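PDB 6UUG: putative dehydrogenase from Pseudomonas fluorescens, which acts as the methanesulfinate monooxygenase MsuC, the oxygenase component of a two-component flavin-dependent system in bacterial sulfur assimilation. Local coordinates for residues Glu94-Asp99 with Leu261-Gly266; Arg117-Pro122 with Cys246-Ile251; Thr242-Leu247 with Glu323-Gly328; Gln273-Glu278 with Glu363-Arg368. All coordinates share one frame; numbering follows the deposited sequence. Where two conformers were deposited one is given.

Helix 247-277 joins contacts 1, 2 and 4, and contact 3 lies at the turn that leads into it. Contacts 2 and 3 are neighbours, their centres about 8 Å apart; they share Cys-246 and Leu-247 and touch where Leu-118 meets Phe-244 and Trp-325. Centre to centre, contact 1 lies about 26 Å from contact 2, across the chain's centre, and contact 4, at the far end of the helix, about 45 Å. Along the chain contact 2 is nested within contact 1, contact 4 opens after both, and contact 3 alternates with contacts 1 and 4. Contacts 1 and 2 tie the N-terminal helices to the C-terminal helices of the acyl-CoA dehydrogenase fold, whereas contact 4 stays within the latter.

Contact 1 of 4, residues Glu94-Asp99 with Leu261-Gly266; sequences EFAKVD and LGIAEG
Lys-97, Ala-96 and Gly-262 bury the most surface where the end of helix 85-96 lies against helix 247-277, and much of the contact is made by backbone. Gly-262 and Gly-266 stand one turn apart, a GxxxG pattern, and offer a strip of helix surface without side chains. Ala-96, with the smallest side chain that can still point at this strip, brings its CB to 3.9 Å from Gly-262 CA. The chains come so close that Lys-97 CA and Gly-266 CA are 3.9 Å apart. Two CA-H...O contacts run in opposite senses: Lys-97 CA reaches Gly-262 O at 3.2 Å, and Gly-266 CA reaches Lys-97 O at 3.4 Å, with 157° at the hydrogen.

The lysine side chain leaves beside its own backbone N (chi1 -65°) and then runs extended. Its CG passes 3.4 Å from Gly-262 O, and its CE arrives 3.3 Å from Glu-265 OE1. A weak salt bridge from Lys-97 NZ to Glu-94 OE1, at a long 3.4 Å, is doubtful, because it rests on one of two modelled conformers of Glu-94. Glu-265 is held mainly from elsewhere, since its OE2 makes salt bridges to Arg-311 and Arg-93. A lysine suits this partly exposed position because its methylene chain can lie over the helix while its charge lies near Glu-265 and, less certainly, Glu-94.

No conventional hydrogen bond crosses between the two segments. Their union therefore rests on close backbone fit, polarised CA-H groups and, probably, longer-range attraction between Lys-97 and the buried carboxylate of Glu-265.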
loop_
_atom_site.group_PDB
_atom_site.type_symbol
_atom_site.label_atom_id
_atom_site.label_comp_id
_atom_site.label_asym_id
_atom_site.label_seq_id
_atom_site.Cartn_x
_atom_site.Cartn_y
_atom_site.Cartn_z
ATOM N N GLU A 94 1.418 27.730 -6.487
ATOM C CA GLU A 94 2.508 28.400 -5.783
ATOM C C GLU A 94 2.063 28.914 -4.419
ATOM O O GLU A 94 2.799 28.799 -3.435
ATOM C CB GLU A 94 3.047 29.550 -6.632
ATOM C CG GLU A 94 4.304 30.179 -6.060
ATOM C CD GLU A 94 5.526 29.290 -6.207
ATOM O OE1 GLU A 94 5.551 28.436 -7.119
ATOM O OE2 GLU A 94 6.471 29.450 -5.406
ATOM N N PHE A 95 0.857 29.492 -4.339
ATOM C CA PHE A 95 0.351 29.936 -3.040
ATOM C C PHE A 95 0.139 28.747 -2.110
ATOM O O PHE A 95 0.461 28.816 -0.919
ATOM C CB PHE A 95 -0.959 30.704 -3.195
ATOM C CG PHE A 95 -0.800 32.087 -3.765
ATOM C CD1 PHE A 95 0.328 32.839 -3.486
ATOM C CD2 PHE A 95 -1.781 32.626 -4.575
ATOM C CE1 PHE A 95 0.477 34.124 -4.020
ATOM C CE2 PHE A 95 -1.644 33.910 -5.101
ATOM C CZ PHE A 95 -0.515 34.647 -4.818
ATOM N N ALA A 96 -0.361 27.634 -2.650
ATOM C CA ALA A 96 -0.676 26.472 -1.822
ATOM C C ALA A 96 0.552 25.852 -1.165
ATOM O O ALA A 96 0.406 25.156 -0.152
ATOM C CB ALA A 96 -1.412 25.422 -2.655
ATOM N N LYS A 97 1.750 26.092 -1.705
ATOM C CA LYS A 97 2.955 25.594 -1.052
ATOM C C LYS A 97 3.122 26.190 0.341
ATOM O O LYS A 97 3.670 25.527 1.233
ATOM C CB LYS A 97 4.186 25.906 -1.895
ATOM C CG LYS A 97 4.225 25.215 -3.233
ATOM C CD LYS A 97 5.415 25.719 -4.059
ATOM C CE LYS A 97 5.421 25.084 -5.407
ATOM N NZ LYS A 97 6.704 25.387 -6.140
ATOM N N VAL A 98 2.636 27.417 0.556
ATOM C CA VAL A 98 2.866 28.128 1.811
ATOM C C VAL A 98 1.560 28.367 2.565
ATOM O O VAL A 98 1.557 28.447 3.800
ATOM C CB VAL A 98 3.597 29.469 1.575
ATOM C CG1 VAL A 98 4.959 29.237 0.942
ATOM C CG2 VAL A 98 2.766 30.394 0.713
ATOM N N ASP A 99 0.444 28.484 1.843
ATOM C CA ASP A 99 -0.796 28.947 2.471
ATOM C C ASP A 99 -1.980 28.473 1.621
ATOM O O ASP A 99 -2.420 29.180 0.713
ATOM C CB ASP A 99 -0.776 30.458 2.608
ATOM C CG ASP A 99 -1.945 30.999 3.408
ATOM O OD1 ASP A 99 -2.936 30.262 3.647
ATOM O OD2 ASP A 99 -1.859 32.189 3.803
ATOM N N LEU A 261 -1.449 19.535 -5.200
ATOM C CA LEU A 261 -0.042 19.404 -5.554
ATOM C C LEU A 261 0.805 20.429 -4.808
ATOM O O LEU A 261 1.849 20.086 -4.241
ATOM C CB LEU A 261 0.143 19.545 -7.069
ATOM C CG LEU A 261 1.582 19.689 -7.574
ATOM C CD1 LEU A 261 2.449 18.505 -7.194
ATOM C CD2 LEU A 261 1.527 19.824 -9.109
ATOM N N GLY A 262 0.355 21.688 -4.777
ATOM C CA GLY A 262 1.086 22.719 -4.046
ATOM C C GLY A 262 1.287 22.380 -2.577
ATOM O O GLY A 262 2.372 22.570 -2.028
ATOM N N ILE A 263 0.249 21.863 -1.924
ATOM C CA ILE A 263 0.377 21.491 -0.512
ATOM C C ILE A 263 1.457 20.422 -0.330
ATOM O O ILE A 263 2.331 20.534 0.541
ATOM C CB ILE A 263 -0.976 21.009 0.039
ATOM C CG1 ILE A 263 -1.980 22.160 0.148
ATOM C CG2 ILE A 263 -0.774 20.347 1.395
ATOM C CD1 ILE A 263 -3.423 21.672 0.337
ATOM N N ALA A 264 1.409 19.366 -1.152
ATOM C CA ALA A 264 2.414 18.306 -1.078
ATOM C C ALA A 264 3.821 18.835 -1.356
ATOM O O ALA A 264 4.784 18.427 -0.694
ATOM C CB ALA A 264 2.050 17.180 -2.050
ATOM N N GLU A 265 3.960 19.747 -2.333
ATOM C CA GLU A 265 5.277 20.309 -2.640
ATOM C C GLU A 265 5.790 21.168 -1.489
ATOM O O GLU A 265 6.986 21.144 -1.164
ATOM C CB GLU A 265 5.205 21.137 -3.935
ATOM C CG GLU A 265 5.042 20.296 -5.192
ATOM C CD GLU A 265 5.024 21.122 -6.467
ATOM O OE1 GLU A 265 4.322 22.151 -6.515
ATOM O OE2 GLU A 265 5.714 20.711 -7.429
ATOM N N GLY A 266 4.903 21.920 -0.842
ATOM C CA GLY A 266 5.346 22.748 0.269
ATOM C C GLY A 266 5.716 21.910 1.476
ATOM O O GLY A 266 6.726 22.168 2.145
#

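Contact 2 of 4, residues Arg117-Pro122 with Cys246-Ile251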
loop_
_atom_site.group_PDB
_atom_site.type_symbol
_atom_site.label_atom_id
_atom_site.label_comp_id
_atom_site.label_asym_id
_atom_site.label_seq_id
_atom_site.Cartn_x
_atom_site.Cartn_y
_atom_site.Cartn_z
ATOM N N ARG A 117 -18.213 34.361 -16.966
ATOM C CA ARG A 117 -17.746 34.316 -18.350
ATOM C C ARG A 117 -18.438 33.206 -19.131
ATOM O O ARG A 117 -18.818 33.396 -20.291
ATOM C CB ARG A 117 -16.227 34.120 -18.383
ATOM C CG ARG A 117 -15.652 33.786 -19.773
ATOM C CD ARG A 117 -15.780 34.975 -20.714
ATOM N NE ARG A 117 -15.324 34.676 -22.075
ATOM C CZ ARG A 117 -16.064 34.097 -23.021
ATOM N NH1 ARG A 117 -17.315 33.719 -22.782
ATOM N NH2 ARG A 117 -15.546 33.888 -24.223
ATOM N N LEU A 118 -18.620 32.043 -18.506
ATOM C CA LEU A 118 -19.158 30.886 -19.208
ATOM C C LEU A 118 -20.679 30.820 -19.212
ATOM O O LEU A 118 -21.256 30.225 -20.136
ATOM C CB LEU A 118 -18.598 29.602 -18.586
ATOM C CG LEU A 118 -17.104 29.344 -18.781
ATOM C CD1 LEU A 118 -16.662 28.151 -17.924
ATOM C CD2 LEU A 118 -16.791 29.082 -20.244
ATOM N N PHE A 119 -21.341 31.415 -18.213
ATOM C CA PHE A 119 -22.776 31.222 -18.004
ATOM C C PHE A 119 -23.640 32.403 -18.440
ATOM O O PHE A 119 -24.866 32.250 -18.498
ATOM C CB PHE A 119 -23.095 30.943 -16.525
ATOM C CG PHE A 119 -22.605 29.620 -16.002
ATOM C CD1 PHE A 119 -22.023 28.674 -16.830
ATOM C CD2 PHE A 119 -22.745 29.326 -14.651
ATOM C CE1 PHE A 119 -21.579 27.453 -16.318
ATOM C CE2 PHE A 119 -22.313 28.112 -14.126
ATOM C CZ PHE A 119 -21.728 27.169 -14.962
ATOM N N SER A 120 -23.062 33.568 -18.740
ATOM C CA SER A 120 -23.866 34.766 -18.985
ATOM C C SER A 120 -23.463 35.416 -20.309
ATOM O O SER A 120 -22.548 34.966 -21.006
ATOM C CB SER A 120 -23.738 35.769 -17.829
ATOM O OG SER A 120 -22.461 36.390 -17.801
ATOM N N ARG A 121 -24.167 36.495 -20.650
ATOM C CA ARG A 121 -24.002 37.191 -21.919
ATOM C C ARG A 121 -22.840 38.187 -21.854
ATOM O O ARG A 121 -22.535 38.718 -20.785
ATOM C CB ARG A 121 -25.291 37.925 -22.278
ATOM C CG ARG A 121 -26.501 37.014 -22.440
ATOM C CD ARG A 121 -27.792 37.799 -22.601
ATOM N NE ARG A 121 -28.380 38.177 -21.318
ATOM C CZ ARG A 121 -28.380 39.414 -20.833
ATOM N NH1 ARG A 121 -27.824 40.398 -21.530
ATOM N NH2 ARG A 121 -28.940 39.674 -19.655
ATOM N N PRO A 122 -22.196 38.481 -22.994
ATOM C CA PRO A 122 -21.102 39.474 -22.980
ATOM C C PRO A 122 -21.484 40.808 -22.361
ATOM O O PRO A 122 -20.653 41.423 -21.683
ATOM C CB PRO A 122 -20.747 39.620 -24.469
ATOM C CG PRO A 122 -21.152 38.303 -25.072
ATOM C CD PRO A 122 -22.406 37.912 -24.338
ATOM N N CYS A 246 -19.723 23.770 -19.853
ATOM C CA CYS A 246 -19.422 22.641 -18.980
ATOM C C CYS A 246 -17.950 22.565 -18.606
ATOM O O CYS A 246 -17.561 21.636 -17.884
ATOM C CB CYS A 246 -19.873 21.339 -19.642
ATOM S SG CYS A 246 -21.705 21.139 -19.616
ATOM N N LEU A 247 -17.118 23.509 -19.052
ATOM C CA LEU A 247 -15.781 23.595 -18.474
ATOM C C LEU A 247 -15.793 24.115 -17.046
ATOM O O LEU A 247 -14.803 23.934 -16.333
ATOM C CB LEU A 247 -14.872 24.495 -19.306
ATOM C CG LEU A 247 -14.426 24.023 -20.682
ATOM C CD1 LEU A 247 -13.598 25.145 -21.321
ATOM C CD2 LEU A 247 -13.659 22.709 -20.670
ATOM N N ARG A 248 -16.879 24.750 -16.604
ATOM C CA ARG A 248 -16.873 25.356 -15.272
ATOM C C ARG A 248 -16.561 24.351 -14.168
ATOM O O ARG A 248 -15.675 24.631 -13.342
ATOM C CB ARG A 248 -18.212 26.064 -15.021
ATOM C CG ARG A 248 -18.191 27.050 -13.850
ATOM C CD ARG A 248 -18.531 26.429 -12.521
ATOM N NE ARG A 248 -18.493 27.454 -11.487
ATOM C CZ ARG A 248 -18.507 27.225 -10.178
ATOM N NH1 ARG A 248 -18.569 25.987 -9.704
ATOM N NH2 ARG A 248 -18.455 28.252 -9.339
ATOM N N PRO A 249 -17.223 23.196 -14.073
ATOM C CA PRO A 249 -16.845 22.258 -13.001
ATOM C C PRO A 249 -15.438 21.708 -13.164
ATOM O O PRO A 249 -14.798 21.375 -12.159
ATOM C CB PRO A 249 -17.906 21.151 -13.108
ATOM C CG PRO A 249 -18.392 21.225 -14.527
ATOM C CD PRO A 249 -18.359 22.687 -14.867
ATOM N N LEU A 250 -14.941 21.611 -14.397
ATOM C CA LEU A 250 -13.596 21.097 -14.620
ATOM C C LEU A 250 -12.544 22.096 -14.149
ATOM O O LEU A 250 -11.502 21.700 -13.610
ATOM C CB LEU A 250 -13.414 20.738 -16.098
ATOM C CG LEU A 250 -14.425 19.741 -16.677
ATOM C CD1 LEU A 250 -14.041 19.343 -18.095
ATOM C CD2 LEU A 250 -14.488 18.495 -15.779
ATOM N N ILE A 251 -12.793 23.394 -14.356
ATOM C CA ILE A 251 -11.919 24.417 -13.792
ATOM C C ILE A 251 -11.903 24.318 -12.267
ATOM O O ILE A 251 -10.846 24.396 -11.635
ATOM C CB ILE A 251 -12.352 25.814 -14.275
ATOM C CG1 ILE A 251 -12.078 25.944 -15.779
ATOM C CG2 ILE A 251 -11.621 26.917 -13.489
ATOM C CD1 ILE A 251 -12.843 27.113 -16.428
#
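Arg-248 meets Phe-119 with the apolar part of its side chain. Its CB lies 3.7 Å from Phe-119 CZ and a little farther from CE1, approaching the ring obliquely. CG is set anti to the backbone N (chi1 -164°) and also comes to 3.7 Å from Phe-119 CZ. The chain bends at chi2 (-89°), and CD is already withdrawing, 4.1 Å from the same CZ. From there the polar end belongs to helix 100-119, where NE hydrogen-bonds to the hydroxyl of Thr-115. At the tip, the guanidinium plane stands 29° from that of the Phe-119 ring. The long arginine thus gives the phenyl ring a hydrocarbon neighbour and delivers its buried charged group to a polar partner.

In the acyl-CoA dehydrogenase fold this is a seam between the N-terminal helical domain, here the end of helix 100-119, and the first turn of helix 247-277, which opens the C-terminal helices. Leu-118 packs on the same seam. Its CD1 methyl rests 3.7 Å from Arg-248 N, at the start of the helix, and 4.2 Å from Ile-251 CD1, one turn further along. The Leu-247 CB lies 4.3 Å from that same methyl, and Ile-251 also touches Trp-325 of helix 294-327.

Contact 3 of 4, residues Thr242-Leu247 with Glu323-Gly328; sequences TPFACL and EAWAKG
An ST motif opened by Thr-242 overlaps a type I beta turn from Phe-244 to Leu-247; together they lead the chain into helix 247-277, and here they pack on the C-terminal end of helix 294-327, among the C-terminal helices of the acyl-CoA dehydrogenase fold. Thr-242 suits the start of the motif because its hydroxyl oxygen can accept a hydrogen bond from a backbone N-H: Ala-245 N donates to OG1 at 3.1 Å.

The turn projects Phe-244 at the helix end, where chi1 of -175° swings the ring away from its own backbone N. Gly-328 slides its backbone over one face of that ring, its CA 3.6 Å from the centroid and only 14° off the normal, a CH-pi contact. Gly-328 is the first residue to leave helical angles, with positive phi, and having no side chain it can lie close over the phenyl face. The phenyl edge meanwhile turns toward Trp-325 in an edge-to-face pair, the centroid of the Phe-244 ring 5.1 Å from that of the six-membered ring of Trp-325 and the planes at 54°. Phe-244 CE1 stands 3.9 Å from Trp-325 CE3, over the indole face but near its rim.

Leu-247 completes the apolar patch from the other end of the turn. One methyl, CD1, also meets Trp-325 CE3 at 3.9 Å, so that this indole carbon has two neighbours from the turn. Leu-118 of helix 100-119 covers both aromatic residues as well. The second methyl of Leu-247, CD2, lies 4.1 Å from the CB of Ala-324.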
loop_
_atom_site.group_PDB
_atom_site.type_symbol
_atom_site.label_atom_id
_atom_site.label_comp_id
_atom_site.label_asym_id
_atom_site.label_seq_id
_atom_site.Cartn_x
_atom_site.Cartn_y
_atom_site.Cartn_z
ATOM N N THR A 242 -23.691 24.080 -22.986
ATOM C CA THR A 242 -22.745 23.654 -24.012
ATOM C C THR A 242 -21.507 23.022 -23.375
ATOM O O THR A 242 -21.233 23.252 -22.191
ATOM C CB THR A 242 -22.302 24.836 -24.863
ATOM O OG1 THR A 242 -21.518 25.735 -24.061
ATOM C CG2 THR A 242 -23.508 25.581 -25.434
ATOM N N PRO A 243 -20.725 22.252 -24.154
ATOM C CA PRO A 243 -19.434 21.758 -23.642
ATOM C C PRO A 243 -18.537 22.847 -23.076
ATOM O O PRO A 243 -17.892 22.649 -22.032
ATOM C CB PRO A 243 -18.798 21.104 -24.879
ATOM C CG PRO A 243 -19.949 20.643 -25.694
ATOM C CD PRO A 243 -21.046 21.678 -25.476
ATOM N N PHE A 244 -18.471 24.000 -23.749
ATOM C CA PHE A 244 -17.682 25.123 -23.245
ATOM C C PHE A 244 -18.192 25.586 -21.882
ATOM O O PHE A 244 -17.406 25.754 -20.939
ATOM C CB PHE A 244 -17.705 26.253 -24.287
ATOM C CG PHE A 244 -16.840 27.443 -23.948
ATOM C CD1 PHE A 244 -15.480 27.296 -23.721
ATOM C CD2 PHE A 244 -17.390 28.723 -23.896
ATOM C CE1 PHE A 244 -14.686 28.392 -23.418
ATOM C CE2 PHE A 244 -16.605 29.816 -23.608
ATOM C CZ PHE A 244 -15.252 29.656 -23.369
ATOM N N ALA A 245 -19.510 25.784 -21.745
ATOM C CA ALA A 245 -20.059 26.110 -20.433
ATOM C C ALA A 245 -19.727 25.025 -19.414
ATOM O O ALA A 245 -19.485 25.315 -18.234
ATOM C CB ALA A 245 -21.574 26.307 -20.520
ATOM N N CYS A 246 -19.723 23.770 -19.853
ATOM C CA CYS A 246 -19.422 22.641 -18.980
ATOM C C CYS A 246 -17.950 22.565 -18.606
ATOM O O CYS A 246 -17.561 21.636 -17.884
ATOM C CB CYS A 246 -19.873 21.339 -19.642
ATOM S SG CYS A 246 -21.705 21.139 -19.616
ATOM N N LEU A 247 -17.118 23.509 -19.052
ATOM C CA LEU A 247 -15.781 23.595 -18.474
ATOM C C LEU A 247 -15.793 24.115 -17.046
ATOM O O LEU A 247 -14.803 23.934 -16.333
ATOM C CB LEU A 247 -14.872 24.495 -19.306
ATOM C CG LEU A 247 -14.426 24.023 -20.682
ATOM C CD1 LEU A 247 -13.598 25.145 -21.321
ATOM C CD2 LEU A 247 -13.659 22.709 -20.670
ATOM N N GLU A 323 -6.066 24.254 -24.134
ATOM C CA GLU A 323 -6.469 23.948 -25.507
ATOM C C GLU A 323 -7.988 23.918 -25.643
ATOM O O GLU A 323 -8.538 24.430 -26.626
ATOM C CB GLU A 323 -5.840 22.619 -25.957
ATOM C CG GLU A 323 -4.311 22.692 -26.072
ATOM C CD GLU A 323 -3.603 21.337 -26.198
ATOM O OE1 GLU A 323 -4.274 20.275 -26.237
ATOM O OE2 GLU A 323 -2.352 21.341 -26.254
ATOM N N ALA A 324 -8.689 23.368 -24.645
ATOM C CA ALA A 324 -10.150 23.344 -24.692
ATOM C C ALA A 324 -10.736 24.748 -24.598
ATOM O O ALA A 324 -11.665 25.092 -25.343
ATOM C CB ALA A 324 -10.707 22.463 -23.559
ATOM N N TRP A 325 -10.232 25.558 -23.656
ATOM C CA TRP A 325 -10.722 26.921 -23.484
ATOM C C TRP A 325 -10.589 27.713 -24.778
ATOM O O TRP A 325 -11.483 28.490 -25.141
ATOM C CB TRP A 325 -9.947 27.612 -22.362
ATOM C CG TRP A 325 -10.418 28.991 -22.054
ATOM C CD1 TRP A 325 -9.948 30.168 -22.604
ATOM C CD2 TRP A 325 -11.457 29.360 -21.144
ATOM N NE1 TRP A 325 -10.638 31.235 -22.077
ATOM C CE2 TRP A 325 -11.573 30.767 -21.187
ATOM C CE3 TRP A 325 -12.318 28.637 -20.305
ATOM C CZ2 TRP A 325 -12.493 31.461 -20.408
ATOM C CZ3 TRP A 325 -13.225 29.334 -19.519
ATOM C CH2 TRP A 325 -13.309 30.730 -19.582
ATOM N N ALA A 326 -9.481 27.513 -25.491
ATOM C CA ALA A 326 -9.232 28.270 -26.721
ATOM C C ALA A 326 -10.241 27.963 -27.818
ATOM O O ALA A 326 -10.386 28.765 -28.755
ATOM C CB ALA A 326 -7.816 27.992 -27.225
ATOM N N LYS A 327 -10.940 26.831 -27.742
ATOM C CA LYS A 327 -11.948 26.512 -28.748
ATOM C C LYS A 327 -13.254 27.251 -28.513
ATOM O O LYS A 327 -14.059 27.377 -29.445
ATOM C CB LYS A 327 -12.187 25.002 -28.800
ATOM C CG LYS A 327 -10.899 24.259 -29.134
ATOM C CD LYS A 327 -11.129 22.976 -29.886
ATOM C CE LYS A 327 -9.792 22.342 -30.242
ATOM N NZ LYS A 327 -8.874 22.320 -29.055
ATOM N N GLY A 328 -13.471 27.759 -27.306
ATOM C CA GLY A 328 -14.661 28.510 -26.998
ATOM C C GLY A 328 -15.918 27.703 -27.234
ATOM O O GLY A 328 -15.956 26.481 -27.038
#

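Contact 4 of 4, residues Gln273-Glu278 with Glu363-Arg368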
loop_
_atom_site.group_PDB
_atom_site.type_symbol
_atom_site.label_atom_id
_atom_site.label_comp_id
_atom_site.label_asym_id
_atom_site.label_seq_id
_atom_site.Cartn_x
_atom_site.Cartn_y
_atom_site.Cartn_z
ATOM N N GLN A 273 14.052 20.915 4.512
ATOM C CA GLN A 273 14.802 21.863 5.327
ATOM C C GLN A 273 14.995 21.317 6.730
ATOM O O GLN A 273 16.086 21.424 7.302
ATOM C CB GLN A 273 14.089 23.220 5.362
ATOM C CG GLN A 273 14.018 23.930 4.019
ATOM C CD GLN A 273 15.390 24.239 3.457
ATOM O OE1 GLN A 273 16.318 24.556 4.204
ATOM N NE2 GLN A 273 15.533 24.137 2.136
ATOM N N TYR A 274 13.960 20.676 7.287
ATOM C CA TYR A 274 14.059 20.174 8.652
ATOM C C TYR A 274 15.019 18.994 8.736
ATOM O O TYR A 274 15.858 18.938 9.643
ATOM C CB TYR A 274 12.667 19.797 9.169
ATOM C CG TYR A 274 12.617 19.682 10.671
ATOM C CD1 TYR A 274 12.999 18.505 11.304
ATOM C CD2 TYR A 274 12.212 20.752 11.459
ATOM C CE1 TYR A 274 12.973 18.389 12.683
ATOM C CE2 TYR A 274 12.177 20.643 12.849
ATOM C CZ TYR A 274 12.560 19.456 13.450
ATOM O OH TYR A 274 12.544 19.325 14.823
ATOM N N THR A 275 14.928 18.051 7.784
ATOM C CA THR A 275 15.832 16.909 7.752
ATOM C C THR A 275 17.287 17.355 7.723
ATOM O O THR A 275 18.133 16.795 8.435
ATOM C CB THR A 275 15.523 16.025 6.536
ATOM O OG1 THR A 275 14.196 15.490 6.686
ATOM C CG2 THR A 275 16.520 14.863 6.437
ATOM N N LEU A 276 17.588 18.371 6.912
ATOM C CA LEU A 276 18.957 18.832 6.730
ATOM C C LEU A 276 19.443 19.745 7.852
ATOM O O LEU A 276 20.657 19.898 8.015
ATOM C CB LEU A 276 19.080 19.561 5.393
ATOM C CG LEU A 276 18.788 18.704 4.159
ATOM C CD1 LEU A 276 18.801 19.548 2.888
ATOM C CD2 LEU A 276 19.793 17.558 4.080
ATOM N N SER A 277 18.538 20.346 8.622
ATOM C CA SER A 277 18.882 21.378 9.598
ATOM C C SER A 277 18.780 20.924 11.043
ATOM O O SER A 277 19.598 21.339 11.869
ATOM C CB SER A 277 17.981 22.608 9.413
ATOM O OG SER A 277 18.065 23.120 8.089
ATOM N N GLU A 278 17.792 20.089 11.377
ATOM C CA GLU A 278 17.434 19.854 12.774
ATOM C C GLU A 278 17.394 18.378 13.166
ATOM O O GLU A 278 17.610 18.041 14.336
ATOM C CB GLU A 278 16.070 20.490 13.072
ATOM C CG GLU A 278 15.981 21.974 12.751
ATOM C CD GLU A 278 16.743 22.840 13.746
ATOM O OE1 GLU A 278 16.953 22.383 14.891
ATOM O OE2 GLU A 278 17.134 23.973 13.378
ATOM N N GLU A 363 8.376 10.671 9.268
ATOM C CA GLU A 363 9.391 9.640 9.511
ATOM C C GLU A 363 10.804 10.091 9.147
ATOM O O GLU A 363 11.768 9.440 9.562
ATOM C CB GLU A 363 9.070 8.366 8.741
ATOM C CG GLU A 363 7.831 7.650 9.242
ATOM C CD GLU A 363 7.761 6.216 8.752
ATOM O OE1 GLU A 363 6.636 5.732 8.518
ATOM O OE2 GLU A 363 8.827 5.570 8.610
ATOM N N VAL A 364 10.957 11.152 8.365
ATOM C CA VAL A 364 12.282 11.685 8.063
ATOM C C VAL A 364 12.556 13.016 8.733
ATOM O O VAL A 364 13.700 13.491 8.663
ATOM C CB VAL A 364 12.532 11.810 6.544
ATOM C CG1 VAL A 364 12.402 10.442 5.865
ATOM C CG2 VAL A 364 11.611 12.841 5.935
ATOM N N THR A 365 11.565 13.639 9.368
ATOM C CA THR A 365 11.827 14.826 10.173
ATOM C C THR A 365 12.001 14.474 11.650
ATOM O O THR A 365 12.850 15.062 12.323
ATOM C CB THR A 365 10.721 15.877 9.984
ATOM O OG1 THR A 365 9.446 15.348 10.377
ATOM C CG2 THR A 365 10.652 16.315 8.539
ATOM N N GLY A 366 11.232 13.519 12.173
ATOM C CA GLY A 366 11.533 12.933 13.472
ATOM C C GLY A 366 10.709 13.501 14.616
ATOM O O GLY A 366 9.835 14.359 14.449
ATOM N N ALA A 367 11.047 13.017 15.819
ATOM C CA ALA A 367 10.197 13.214 16.990
ATOM C C ALA A 367 10.117 14.674 17.425
ATOM O O ALA A 367 9.114 15.084 18.016
ATOM C CB ALA A 367 10.697 12.351 18.152
ATOM N N ARG A 368 11.152 15.469 17.162
ATOM C CA ARG A 368 11.109 16.868 17.566
ATOM C C ARG A 368 10.322 17.748 16.595
ATOM O O ARG A 368 10.019 18.899 16.929
ATOM C CB ARG A 368 12.542 17.392 17.738
ATOM C CG ARG A 368 13.236 16.858 19.004
ATOM C CD ARG A 368 14.761 16.837 18.888
ATOM N NE ARG A 368 15.326 18.156 18.611
ATOM C CZ ARG A 368 15.790 18.544 17.424
ATOM N NH1 ARG A 368 15.766 17.709 16.389
ATOM N NH2 ARG A 368 16.286 19.765 17.270
#
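Tyr-274 and Thr-365 meet with their side chains at about a right angle. The edge of the phenol ring is turned to the threonine, with Tyr-274 CE1 3.3 Å from Thr-365 O and near the ring plane, while CD1 lies 3.7 Å from Thr-365 CB. The tyrosine, whose ring chi1 of -162° places beside its own carbonyl carbon, has one face occupied from its own segment by Glu-278 CB, which sits above the ring centre.

Further out, the phenol oxygen lies over one face of the Arg-368 guanidinium, toward its rim. Arg-368 is bent at chi3 so that its end returns to Glu-278. NH1 donates to Glu-278 O at 2.8 Å, coming from above the carbonyl plane, 52° out of it. NH2 forms a long salt bridge of 3.6 Å with Glu-278 OE1, the two planar groups turned 33° from each other. Arginine fits here because one flat group can serve both the backbone carbonyl after the helix and the carboxylate.

At the buried side Thr-275 OG1 comes within 2.9 Å of Val-364 O, but its proton could go to that carbonyl or to Ala-271 O. Outside the two segments the same hydroxyl is hydrogen-bonded with Tyr-300 OH. Thr-365 O accepts from Thr-279 OG1.

The contact thus joins the end of helix 247-277 to short helix 362-365 and the loop after it. Val-364 packs on helix 294-327, Thr-275 touches Leu-404 of one neighbouring subunit, and Ala-367 touches His-389 of another.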